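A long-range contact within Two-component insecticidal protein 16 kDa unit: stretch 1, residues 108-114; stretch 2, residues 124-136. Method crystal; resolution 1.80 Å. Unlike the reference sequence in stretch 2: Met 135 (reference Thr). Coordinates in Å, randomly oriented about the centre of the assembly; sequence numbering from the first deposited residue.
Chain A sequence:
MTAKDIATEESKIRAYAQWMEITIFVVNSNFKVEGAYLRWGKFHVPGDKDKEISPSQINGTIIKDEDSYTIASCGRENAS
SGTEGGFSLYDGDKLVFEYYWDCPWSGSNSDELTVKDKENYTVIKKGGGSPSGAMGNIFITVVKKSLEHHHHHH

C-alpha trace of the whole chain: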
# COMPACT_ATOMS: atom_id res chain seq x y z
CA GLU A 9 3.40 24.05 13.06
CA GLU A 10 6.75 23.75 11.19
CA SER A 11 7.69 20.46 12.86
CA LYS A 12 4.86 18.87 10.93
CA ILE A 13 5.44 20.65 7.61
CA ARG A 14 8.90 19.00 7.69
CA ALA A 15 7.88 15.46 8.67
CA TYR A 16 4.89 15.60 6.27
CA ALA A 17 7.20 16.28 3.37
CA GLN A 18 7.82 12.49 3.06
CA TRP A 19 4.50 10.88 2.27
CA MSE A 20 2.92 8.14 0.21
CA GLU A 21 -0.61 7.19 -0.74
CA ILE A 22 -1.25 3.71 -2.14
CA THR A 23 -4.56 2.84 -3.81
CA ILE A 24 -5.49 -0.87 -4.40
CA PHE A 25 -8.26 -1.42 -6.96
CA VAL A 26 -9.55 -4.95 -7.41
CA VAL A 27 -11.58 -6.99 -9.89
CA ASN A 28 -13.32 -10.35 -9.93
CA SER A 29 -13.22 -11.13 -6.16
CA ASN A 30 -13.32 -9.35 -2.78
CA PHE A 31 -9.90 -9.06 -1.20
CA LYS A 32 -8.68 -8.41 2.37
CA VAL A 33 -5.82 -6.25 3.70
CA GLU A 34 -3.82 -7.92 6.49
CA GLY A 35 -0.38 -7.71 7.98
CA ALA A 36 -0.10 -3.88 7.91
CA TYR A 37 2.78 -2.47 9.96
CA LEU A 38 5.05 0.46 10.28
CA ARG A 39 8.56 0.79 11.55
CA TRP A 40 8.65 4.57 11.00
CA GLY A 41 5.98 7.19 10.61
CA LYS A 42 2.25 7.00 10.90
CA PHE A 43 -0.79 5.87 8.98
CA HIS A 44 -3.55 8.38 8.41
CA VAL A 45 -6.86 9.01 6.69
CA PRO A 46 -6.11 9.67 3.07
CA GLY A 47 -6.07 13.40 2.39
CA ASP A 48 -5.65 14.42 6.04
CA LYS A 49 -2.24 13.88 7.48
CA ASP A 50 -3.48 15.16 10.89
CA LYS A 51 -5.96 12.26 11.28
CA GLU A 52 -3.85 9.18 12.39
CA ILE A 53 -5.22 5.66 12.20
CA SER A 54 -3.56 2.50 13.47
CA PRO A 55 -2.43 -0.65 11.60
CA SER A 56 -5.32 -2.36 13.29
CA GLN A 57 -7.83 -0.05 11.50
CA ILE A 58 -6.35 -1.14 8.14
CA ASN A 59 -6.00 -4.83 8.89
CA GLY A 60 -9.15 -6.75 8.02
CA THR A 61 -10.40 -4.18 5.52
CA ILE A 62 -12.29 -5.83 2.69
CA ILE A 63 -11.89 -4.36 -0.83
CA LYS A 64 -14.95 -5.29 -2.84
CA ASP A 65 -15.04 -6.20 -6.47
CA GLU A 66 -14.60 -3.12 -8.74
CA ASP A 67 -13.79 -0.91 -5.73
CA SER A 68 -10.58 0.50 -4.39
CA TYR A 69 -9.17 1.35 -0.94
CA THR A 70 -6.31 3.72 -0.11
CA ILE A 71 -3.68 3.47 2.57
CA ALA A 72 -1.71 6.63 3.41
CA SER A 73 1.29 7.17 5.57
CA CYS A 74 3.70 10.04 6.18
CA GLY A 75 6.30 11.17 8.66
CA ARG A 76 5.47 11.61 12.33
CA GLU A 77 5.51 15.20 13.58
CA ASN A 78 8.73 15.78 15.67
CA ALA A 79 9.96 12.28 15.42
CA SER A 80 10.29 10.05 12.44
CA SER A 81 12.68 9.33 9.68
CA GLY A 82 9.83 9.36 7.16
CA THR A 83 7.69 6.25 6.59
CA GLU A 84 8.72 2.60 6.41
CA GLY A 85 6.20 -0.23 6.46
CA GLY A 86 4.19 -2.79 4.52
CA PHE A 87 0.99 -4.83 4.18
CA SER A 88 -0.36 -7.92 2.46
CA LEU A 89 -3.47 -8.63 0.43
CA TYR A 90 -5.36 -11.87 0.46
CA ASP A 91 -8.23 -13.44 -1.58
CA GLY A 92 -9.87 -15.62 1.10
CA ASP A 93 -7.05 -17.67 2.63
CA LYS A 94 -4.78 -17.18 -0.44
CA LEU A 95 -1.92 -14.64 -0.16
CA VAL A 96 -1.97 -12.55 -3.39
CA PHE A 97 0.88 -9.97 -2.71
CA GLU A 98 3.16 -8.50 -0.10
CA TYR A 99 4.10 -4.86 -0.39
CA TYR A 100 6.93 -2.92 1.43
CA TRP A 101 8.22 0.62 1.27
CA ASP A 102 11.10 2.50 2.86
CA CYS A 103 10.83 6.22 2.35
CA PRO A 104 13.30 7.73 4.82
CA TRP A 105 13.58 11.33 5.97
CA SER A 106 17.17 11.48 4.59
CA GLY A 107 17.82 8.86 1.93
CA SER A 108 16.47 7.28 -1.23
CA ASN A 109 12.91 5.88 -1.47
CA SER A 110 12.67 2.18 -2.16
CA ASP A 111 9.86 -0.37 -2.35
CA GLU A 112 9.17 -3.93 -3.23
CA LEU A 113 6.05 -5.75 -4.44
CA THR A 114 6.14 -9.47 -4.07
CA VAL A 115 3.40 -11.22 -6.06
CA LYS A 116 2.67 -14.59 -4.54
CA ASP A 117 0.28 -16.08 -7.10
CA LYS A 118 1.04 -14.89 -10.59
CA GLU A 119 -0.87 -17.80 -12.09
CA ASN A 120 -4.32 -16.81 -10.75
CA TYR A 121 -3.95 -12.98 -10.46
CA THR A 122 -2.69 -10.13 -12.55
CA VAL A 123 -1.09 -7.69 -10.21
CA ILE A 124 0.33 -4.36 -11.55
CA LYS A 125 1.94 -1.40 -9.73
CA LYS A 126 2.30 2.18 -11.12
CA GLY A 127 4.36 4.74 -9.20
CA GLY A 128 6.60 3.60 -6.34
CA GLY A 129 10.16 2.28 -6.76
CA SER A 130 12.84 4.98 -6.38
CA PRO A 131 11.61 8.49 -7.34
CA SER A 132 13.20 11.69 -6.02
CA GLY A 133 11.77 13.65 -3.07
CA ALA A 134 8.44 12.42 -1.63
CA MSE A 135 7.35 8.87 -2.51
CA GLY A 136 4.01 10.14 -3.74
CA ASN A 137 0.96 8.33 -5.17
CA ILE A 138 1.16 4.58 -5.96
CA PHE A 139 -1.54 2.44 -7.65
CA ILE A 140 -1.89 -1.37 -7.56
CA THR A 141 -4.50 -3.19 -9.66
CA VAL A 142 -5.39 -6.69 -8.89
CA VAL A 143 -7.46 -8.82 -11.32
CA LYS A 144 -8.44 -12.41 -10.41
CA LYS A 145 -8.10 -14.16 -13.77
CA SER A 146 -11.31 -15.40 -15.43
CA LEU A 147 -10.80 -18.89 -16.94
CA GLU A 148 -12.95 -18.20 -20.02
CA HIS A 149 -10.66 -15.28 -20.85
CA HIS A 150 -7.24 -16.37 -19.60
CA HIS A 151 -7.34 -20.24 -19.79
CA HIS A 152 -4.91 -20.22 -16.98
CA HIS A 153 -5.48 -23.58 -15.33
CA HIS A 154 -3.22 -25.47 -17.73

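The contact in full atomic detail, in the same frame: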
# COMPACT_ATOMS: atom_id res chain seq x y z
N SER A 108 17.20 7.56 0.00
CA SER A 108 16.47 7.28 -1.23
C SER A 108 15.28 6.37 -0.91
O SER A 108 15.41 5.41 -0.13
CB SER A 108 17.37 6.62 -2.27
OG SER A 108 18.35 5.80 -1.65
N ASN A 109 14.14 6.71 -1.50
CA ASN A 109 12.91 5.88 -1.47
C ASN A 109 13.24 4.54 -2.10
O ASN A 109 13.96 4.50 -3.12
CB ASN A 109 11.79 6.56 -2.29
CG ASN A 109 11.32 7.88 -1.72
OD1 ASN A 109 10.99 7.99 -0.53
ND2 ASN A 109 11.20 8.88 -2.58
N SER A 110 12.74 3.45 -1.49
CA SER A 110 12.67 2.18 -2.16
C SER A 110 11.34 1.47 -1.84
O SER A 110 10.64 1.79 -0.85
CB SER A 110 13.82 1.26 -1.75
OG SER A 110 13.66 0.77 -0.41
N ASP A 111 11.01 0.53 -2.69
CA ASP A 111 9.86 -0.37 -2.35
C ASP A 111 10.04 -1.73 -2.93
O ASP A 111 11.07 -2.06 -3.56
CB ASP A 111 8.57 0.33 -2.78
CG ASP A 111 8.33 0.30 -4.31
OD1 ASP A 111 9.16 -0.34 -5.10
OD2 ASP A 111 7.29 0.93 -4.67
N GLU A 112 9.06 -2.58 -2.73
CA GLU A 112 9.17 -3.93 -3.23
C GLU A 112 7.80 -4.51 -3.16
O GLU A 112 7.18 -4.42 -2.11
CB GLU A 112 10.07 -4.77 -2.37
CG GLU A 112 10.05 -6.25 -2.70
CD GLU A 112 11.09 -6.63 -3.69
OE1 GLU A 112 11.46 -5.77 -4.53
OE2 GLU A 112 11.55 -7.78 -3.62
N LEU A 113 7.37 -5.03 -4.29
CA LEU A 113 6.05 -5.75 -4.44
C LEU A 113 6.31 -7.16 -4.82
O LEU A 113 6.88 -7.45 -5.88
CB LEU A 113 5.23 -5.11 -5.54
CG LEU A 113 4.01 -5.94 -5.94
CD1 LEU A 113 2.95 -5.79 -4.83
CD2 LEU A 113 3.49 -5.48 -7.23
N THR A 114 5.97 -8.07 -3.92
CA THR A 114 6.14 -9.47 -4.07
C THR A 114 4.80 -10.10 -4.44
O THR A 114 3.94 -10.25 -3.56
CB THR A 114 6.68 -10.09 -2.73
OG1 THR A 114 7.85 -9.36 -2.22
CG2 THR A 114 7.08 -11.56 -2.91
N ILE A 124 -0.49 -5.45 -10.91
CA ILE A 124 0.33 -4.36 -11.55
C ILE A 124 0.45 -3.10 -10.67
O ILE A 124 -0.59 -2.52 -10.29
CB ILE A 124 -0.16 -3.97 -12.93
CG1 ILE A 124 -0.28 -5.17 -13.90
CG2 ILE A 124 0.81 -2.88 -13.50
CD1 ILE A 124 1.01 -5.70 -14.44
N LYS A 125 1.72 -2.68 -10.41
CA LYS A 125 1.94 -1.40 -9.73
C LYS A 125 2.42 -0.24 -10.68
O LYS A 125 3.25 -0.46 -11.58
CB LYS A 125 2.95 -1.64 -8.63
CG LYS A 125 3.30 -0.40 -7.82
CD LYS A 125 4.24 -0.77 -6.68
CE LYS A 125 5.63 -1.10 -7.24
NZ LYS A 125 6.57 0.06 -7.43
N LYS A 126 1.90 0.95 -10.45
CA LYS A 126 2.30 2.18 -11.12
C LYS A 126 2.71 3.12 -10.02
O LYS A 126 2.15 3.12 -8.92
CB LYS A 126 1.15 2.79 -11.94
CG LYS A 126 0.51 1.86 -13.01
CD LYS A 126 1.18 1.88 -14.41
CE LYS A 126 0.75 0.64 -15.27
NZ LYS A 126 1.81 0.32 -16.27
N GLY A 127 3.75 3.95 -10.28
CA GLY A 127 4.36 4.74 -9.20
C GLY A 127 5.23 3.86 -8.32
O GLY A 127 5.39 2.64 -8.55
N GLY A 128 5.82 4.42 -7.28
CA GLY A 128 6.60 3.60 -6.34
C GLY A 128 8.02 3.45 -6.88
O GLY A 128 8.40 4.14 -7.81
N GLY A 129 8.79 2.51 -6.32
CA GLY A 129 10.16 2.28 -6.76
C GLY A 129 10.98 3.35 -6.09
O GLY A 129 10.76 3.64 -4.91
N SER A 130 11.84 4.00 -6.87
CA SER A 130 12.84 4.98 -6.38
C SER A 130 12.77 6.38 -7.05
O SER A 130 13.76 6.82 -7.67
CB SER A 130 14.26 4.39 -6.58
OG SER A 130 14.41 3.15 -5.87
N PRO A 131 11.63 7.11 -6.90
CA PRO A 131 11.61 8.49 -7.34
C PRO A 131 12.44 9.43 -6.44
O PRO A 131 12.87 9.04 -5.36
CB PRO A 131 10.13 8.86 -7.23
CG PRO A 131 9.68 8.09 -6.04
CD PRO A 131 10.34 6.75 -6.27
N SER A 132 12.59 10.67 -6.86
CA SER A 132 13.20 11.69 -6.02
C SER A 132 12.19 12.12 -4.97
O SER A 132 11.02 11.71 -5.02
CB SER A 132 13.62 12.90 -6.87
OG SER A 132 14.72 12.54 -7.65
N GLY A 133 12.66 12.93 -4.01
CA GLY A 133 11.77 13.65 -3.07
C GLY A 133 10.74 12.74 -2.39
O GLY A 133 11.07 11.59 -2.01
N ALA A 134 9.50 13.21 -2.31
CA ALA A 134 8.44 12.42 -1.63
C ALA A 134 8.03 11.20 -2.48
O ALA A 134 7.88 11.29 -3.71
CB ALA A 134 7.22 13.28 -1.32
N MSE A 135 7.83 10.08 -1.81
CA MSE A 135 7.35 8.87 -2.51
C MSE A 135 6.12 9.09 -3.37
O MSE A 135 6.07 8.65 -4.50
CB MSE A 135 7.20 7.73 -1.50
CG MSE A 135 6.77 6.40 -2.09
SE MSE A 135 8.11 5.72 -3.35
CE MSE A 135 8.39 3.92 -2.67
N GLY A 136 5.10 9.74 -2.87
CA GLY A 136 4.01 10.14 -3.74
C GLY A 136 2.86 9.14 -3.84
O GLY A 136 2.64 8.41 -2.95
O HOH W 1 14.76 8.33 -3.71

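How do the two backbones lie against each other? Residues 110-114 form a strand, and the second stretch opens in a strand, already under way before Ile 124 and including Lys 125 and Lys 126, and later runs as a loop. They do not pair as neighbouring strands through backbone hydrogen bonds; every hydrogen bond between them uses at least one side chain. The chains converge towards the start of stretch 1: the CA atoms of Leu 113 and Lys 125 are 8.0 Å apart, those of Asp 111 and Gly 129 5.2 Å, and those of Asn 109 and Ser 130 5.0 Å. Asn 109, Asp 111 and Leu 113 all direct their CA-to-CB bonds toward stretch 2, while Ser 110 and Glu 112 direct theirs away, the alternation expected of an extended chain.

Why does Asn 109 cover more surface than any other residue here? Its buried side chain reaches into the curve of the loop, where the carbonyl oxygens of Pro 131 and Gly 133 lie within reach of its amide. The amide nitrogen supplies two hydrogens: ND2 of Asn 109 donates to O of Gly 133 at 2.8 Å and to O of Pro 131 at 3.2 Å, so a single amide group ties together two points of the loop. The backbone of Asn 109 adds to the hold. Its O accepts a hydrogen bond from OG of Ser 130 at 3.1 Å. A water also bridges the two backbones, its O accepting from N of Asn 109 at 2.8 Å and donating to O of Pro 131 at 2.6 Å.

What does the carboxylate of Asp 111 do? It concentrates the charge chemistry on one oxygen. OD2 of Asp 111 accepts a hydrogen bond from the backbone N of Gly 129 at 2.7 Å and forms a salt bridge with NZ of Lys 125 at 3.0 Å. NZ of Lys 125 also donates to O of Gly 127 at 3.1 Å, so the lysine braces its own stretch while it neutralises the aspartate. The close fit depends on glycine: a CB on Gly 128 would lie only 2.4 Å from OD2 of Asp 111, and the backbone angles there would also jam it against the preceding carbonyl. Gly 129 has a positive phi, which by itself favours glycine.

Where do nonpolar groups meet? Lys 125 serves twice, since its aliphatic part packs where its ammonium does not: CB of Lys 125 lies 4.1 Å from CD2 of Leu 113. Nearer the other end, Met 135, a selenomethionine that differs from the reference sequence, has a CA-to-CB bond pointing sideways, but the end of its side chain comes nearer to stretch 1. CE of Met 135 is 3.6 Å from CB of Asp 111, and its SE is 3.9 Å from CB of Asn 109, so this one side chain fills space beside both of the main polar residues. The contact is not perfectly satisfied, however: it buries O of Gly 129, which has no polar partner in the model.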